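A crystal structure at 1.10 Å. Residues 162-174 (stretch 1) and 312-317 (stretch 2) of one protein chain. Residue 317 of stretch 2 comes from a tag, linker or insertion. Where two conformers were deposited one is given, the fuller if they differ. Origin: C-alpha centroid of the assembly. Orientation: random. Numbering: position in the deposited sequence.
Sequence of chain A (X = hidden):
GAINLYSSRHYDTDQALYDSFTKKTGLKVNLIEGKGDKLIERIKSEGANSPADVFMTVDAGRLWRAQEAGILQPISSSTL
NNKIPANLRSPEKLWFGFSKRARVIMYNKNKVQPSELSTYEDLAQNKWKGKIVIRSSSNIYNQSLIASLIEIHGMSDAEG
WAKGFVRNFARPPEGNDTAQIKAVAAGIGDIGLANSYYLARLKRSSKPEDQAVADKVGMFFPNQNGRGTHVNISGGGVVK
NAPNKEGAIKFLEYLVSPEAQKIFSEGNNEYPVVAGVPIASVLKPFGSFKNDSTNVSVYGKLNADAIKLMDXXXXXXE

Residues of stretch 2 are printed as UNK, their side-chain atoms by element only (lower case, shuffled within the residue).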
# COMPACT_ATOMS: atom_id res chain seq x y z
N ALA A 162 9.66 19.17 0.90
CA ALA A 162 9.36 18.62 2.19
C ALA A 162 9.40 19.68 3.30
O ALA A 162 8.62 19.63 4.23
CB ALA A 162 10.29 17.47 2.52
N LYS A 163 10.31 20.64 3.15
CA LYS A 163 10.40 21.79 4.06
C LYS A 163 9.10 22.67 4.08
O LYS A 163 8.59 23.25 5.09
CB LYS A 163 11.63 22.62 3.70
CG LYS A 163 12.00 23.70 4.70
CD LYS A 163 13.51 23.91 4.73
CE LYS A 163 13.90 24.79 5.89
NZ LYS A 163 13.31 24.32 7.17
N GLY A 164 8.52 22.81 2.90
CA GLY A 164 7.25 23.54 2.81
C GLY A 164 6.08 22.71 3.30
O GLY A 164 5.19 23.22 3.97
N PHE A 165 6.08 21.41 2.97
CA PHE A 165 5.03 20.51 3.42
C PHE A 165 4.95 20.43 4.94
O PHE A 165 3.89 20.60 5.54
CB PHE A 165 5.29 19.13 2.77
CG PHE A 165 4.24 18.10 3.06
CD1 PHE A 165 2.96 18.26 2.58
CD2 PHE A 165 4.53 16.97 3.77
CE1 PHE A 165 2.00 17.29 2.79
CE2 PHE A 165 3.56 15.99 3.99
CZ PHE A 165 2.30 16.16 3.49
N VAL A 166 6.09 20.19 5.57
CA VAL A 166 6.15 20.10 7.03
C VAL A 166 5.72 21.42 7.69
O VAL A 166 5.02 21.43 8.72
CB VAL A 166 7.52 19.63 7.49
CG1 VAL A 166 7.69 19.75 9.00
CG2 VAL A 166 7.78 18.21 7.05
N ARG A 167 6.12 22.55 7.09
CA ARG A 167 5.70 23.86 7.57
C ARG A 167 4.19 24.02 7.60
O ARG A 167 3.68 24.84 8.36
CB ARG A 167 6.34 24.95 6.69
CG ARG A 167 5.77 26.37 6.82
CD ARG A 167 6.58 27.34 5.96
NE ARG A 167 6.26 28.75 6.20
CZ ARG A 167 5.34 29.42 5.54
NH1 ARG A 167 4.63 28.83 4.58
NH2 ARG A 167 5.13 30.69 5.82
N ASN A 168 3.48 23.26 6.77
CA ASN A 168 2.04 23.33 6.65
C ASN A 168 1.27 22.40 7.61
O ASN A 168 0.04 22.43 7.60
CB ASN A 168 1.62 23.06 5.22
CG ASN A 168 1.99 24.19 4.28
OD1 ASN A 168 2.20 25.31 4.73
ND2 ASN A 168 2.02 23.90 2.98
N PHE A 169 1.96 21.65 8.46
CA PHE A 169 1.26 20.74 9.36
C PHE A 169 0.41 21.51 10.36
O PHE A 169 0.88 22.47 11.00
CB PHE A 169 2.23 19.87 10.14
CG PHE A 169 2.96 18.82 9.35
CD1 PHE A 169 2.71 18.54 8.01
CD2 PHE A 169 3.94 18.08 10.00
CE1 PHE A 169 3.40 17.54 7.35
CE2 PHE A 169 4.63 17.08 9.36
CZ PHE A 169 4.34 16.80 8.03
N ALA A 170 -0.85 21.09 10.51
CA ALA A 170 -1.76 21.70 11.49
C ALA A 170 -1.42 21.33 12.92
O ALA A 170 -1.72 22.08 13.85
CB ALA A 170 -3.18 21.27 11.18
N ARG A 171 -0.84 20.15 13.11
CA ARG A 171 -0.47 19.63 14.41
C ARG A 171 0.71 18.67 14.19
O ARG A 171 0.90 18.20 13.07
CB ARG A 171 -1.65 18.89 15.08
CG ARG A 171 -2.04 17.58 14.39
CD ARG A 171 -3.20 16.91 15.07
NE ARG A 171 -3.38 15.56 14.58
CZ ARG A 171 -4.34 14.74 15.00
NH1 ARG A 171 -5.22 15.13 15.90
NH2 ARG A 171 -4.40 13.50 14.53
N PRO A 172 1.44 18.34 15.25
CA PRO A 172 2.49 17.33 15.08
C PRO A 172 1.85 16.00 14.66
O PRO A 172 0.76 15.66 15.11
CB PRO A 172 3.11 17.23 16.48
CG PRO A 172 2.80 18.53 17.11
CD PRO A 172 1.45 18.91 16.61
N PRO A 173 2.50 15.25 13.78
CA PRO A 173 1.98 13.94 13.39
C PRO A 173 1.53 13.11 14.59
O PRO A 173 2.32 12.91 15.53
CB PRO A 173 3.16 13.32 12.68
CG PRO A 173 3.83 14.49 12.01
CD PRO A 173 3.72 15.62 13.02
N GLU A 174 0.30 12.63 14.54
CA GLU A 174 -0.33 11.93 15.66
C GLU A 174 -1.34 10.95 15.09
O GLU A 174 -2.23 11.36 14.35
CB GLU A 174 -1.03 12.95 16.60
CG GLU A 174 -1.89 12.36 17.71
CD GLU A 174 -2.66 13.38 18.54
OE1 GLU A 174 -2.58 14.62 18.29
OE2 GLU A 174 -3.37 12.93 19.46
N UNK A 312 15.90 15.18 8.22
CA UNK A 312 16.46 16.53 7.90
C UNK A 312 15.47 17.70 8.01
O UNK A 312 15.80 18.79 8.48
n UNK A 312 19.55 19.57 6.31
c UNK A 312 18.88 18.36 6.80
n UNK A 312 20.53 20.00 8.35
c UNK A 312 17.74 17.80 5.96
n UNK A 312 20.90 21.43 6.61
c UNK A 312 17.10 16.51 6.50
c UNK A 312 20.33 20.34 7.08
N UNK A 313 14.22 17.45 7.61
CA UNK A 313 13.21 18.51 7.64
C UNK A 313 12.36 18.52 8.91
O UNK A 313 11.41 19.32 9.01
c UNK A 313 11.45 17.22 6.30
c UNK A 313 13.16 18.66 5.13
c UNK A 313 12.31 18.48 6.39
N UNK A 314 12.65 17.64 9.85
CA UNK A 314 11.95 17.64 11.13
C UNK A 314 10.51 17.11 11.06
O UNK A 314 9.64 17.55 11.81
N UNK A 315 10.26 16.12 10.20
CA UNK A 315 9.00 15.38 10.18
C UNK A 315 9.12 14.30 11.25
O UNK A 315 9.88 13.33 11.11
c UNK A 315 5.08 12.66 6.29
c UNK A 315 5.52 13.03 5.06
c UNK A 315 7.42 14.20 5.98
c UNK A 315 6.67 13.44 9.42
c UNK A 315 8.82 14.79 8.81
c UNK A 315 7.53 14.07 8.55
c UNK A 315 5.84 13.06 7.39
c UNK A 315 7.01 13.84 7.25
c UNK A 315 6.68 13.79 4.90
n UNK A 315 5.64 12.88 8.73
N UNK A 316 8.41 14.54 12.33
CA UNK A 316 8.54 13.69 13.53
C UNK A 316 8.29 12.18 13.36
O UNK A 316 7.35 11.75 12.64
c UNK A 316 7.64 14.24 14.64
n UNK A 316 5.82 18.29 14.37
c UNK A 316 6.83 17.89 15.43
c UNK A 316 6.98 16.42 15.88
c UNK A 316 8.08 15.62 15.15
N UNK A 317 9.18 11.40 13.97
CA UNK A 317 8.99 9.94 14.16
C UNK A 317 7.84 9.64 15.13
O UNK A 317 7.43 10.50 15.90
c UNK A 317 11.51 9.34 13.82
c UNK A 317 10.28 9.31 14.73
c UNK A 317 12.78 8.98 14.58
c UNK A 317 11.36 8.42 12.61
O HOH W 1 11.82 21.78 7.84

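Position 312 carries seven side-chain atoms: three carbons in a row, a nitrogen, then a carbon bearing two further nitrogens. They run out into solvent and touch nothing on stretch 1. The terminal group is a guanidinium, so the residue is Arg-312. It still has helical backbone angles, and a long charged chain is at home in such an exposed place.

Position 313 has three side-chain carbons, one of them carrying the other two. Its CA-to-CB bond points toward the helix of stretch 1; both branches lie near Ala-162 CB, one of them also near Val-166 CG2 and the other near the backbone N of Lys-163. Branching directly at CB with carbon alone identifies Val-313. Its CG2 lies 4.0 Å from Ala-162 CB and 3.9 Å from Val-166 CG2, and its CG1 is 4.0 Å from Lys-163 N. Ala-162 and Val-166, one helical turn apart, both receive this compact apolar group. The backbone is also engaged: water 1 donates to Val-313 O at 2.8 Å and accepts from Lys-163 NZ at 3.0 Å, bridging the two stretches.

Position 314 has no side-chain atoms, and its contact with stretch 1 is slight, its backbone O lying 4.1 Å from Val-166 CG1. It is therefore Gly-314, the first residue to leave the helical conformation, in a Schellman motif, with phi of 74° and psi of 35°. Positive phi by itself favours glycine, which lacks the CB that makes this conformation costly for other residues.

Position 315 shows one carbon leading to fused five- and six-membered rings that hold eight carbons and one nitrogen. The rings meet Phe-165, Phe-169 and Pro-173, and CB lies 4.0 Å from Val-166 CG2. This indole defines Trp-315, whose large surface suits a buried place with several apolar partners. Its CH2 lies 3.7 Å from Phe-165 CE2, in an oblique aromatic pair with the planes at 54°. Phe-169 instead turns its edge toward the indole face, with its CZ 4.1 Å from Trp-315 CD2 and the planes at 80°. Pro-173 CG packs 4.0 Å from Trp-315 CD1. The indole NE1 is hydrogen-bonded elsewhere in the structure, so it is satisfied despite burial.

Position 316 has four carbons in a row ending in nitrogen, and the chain extends to Pro-172 and Pro-173. This is Lys-316, an exposed residue. Its NZ lies 3.5 Å from Pro-172 CA and 3.7 Å from Pro-173 CD without a hydrogen bond to stretch 1, while the aliphatic part packs too, CE lying 3.9 Å from Pro-172 CB.

Position 317 has four carbons, forked at the second, that point away from stretch 1 and make no contact with it: Leu-317, from an expression tag.

The contact thus works mainly by apolar packing. No direct hydrogen bond crosses between the stretches; water 1 supplies a polar bridge. Val-313 fits against the helix, Gly-314 turns the chain, and Trp-315 packs among the phenylalanines, Val-166 and Pro-173, while Lys-316 extends the contact to Pro-172.

Stretch 2 312-317: RVGWKL
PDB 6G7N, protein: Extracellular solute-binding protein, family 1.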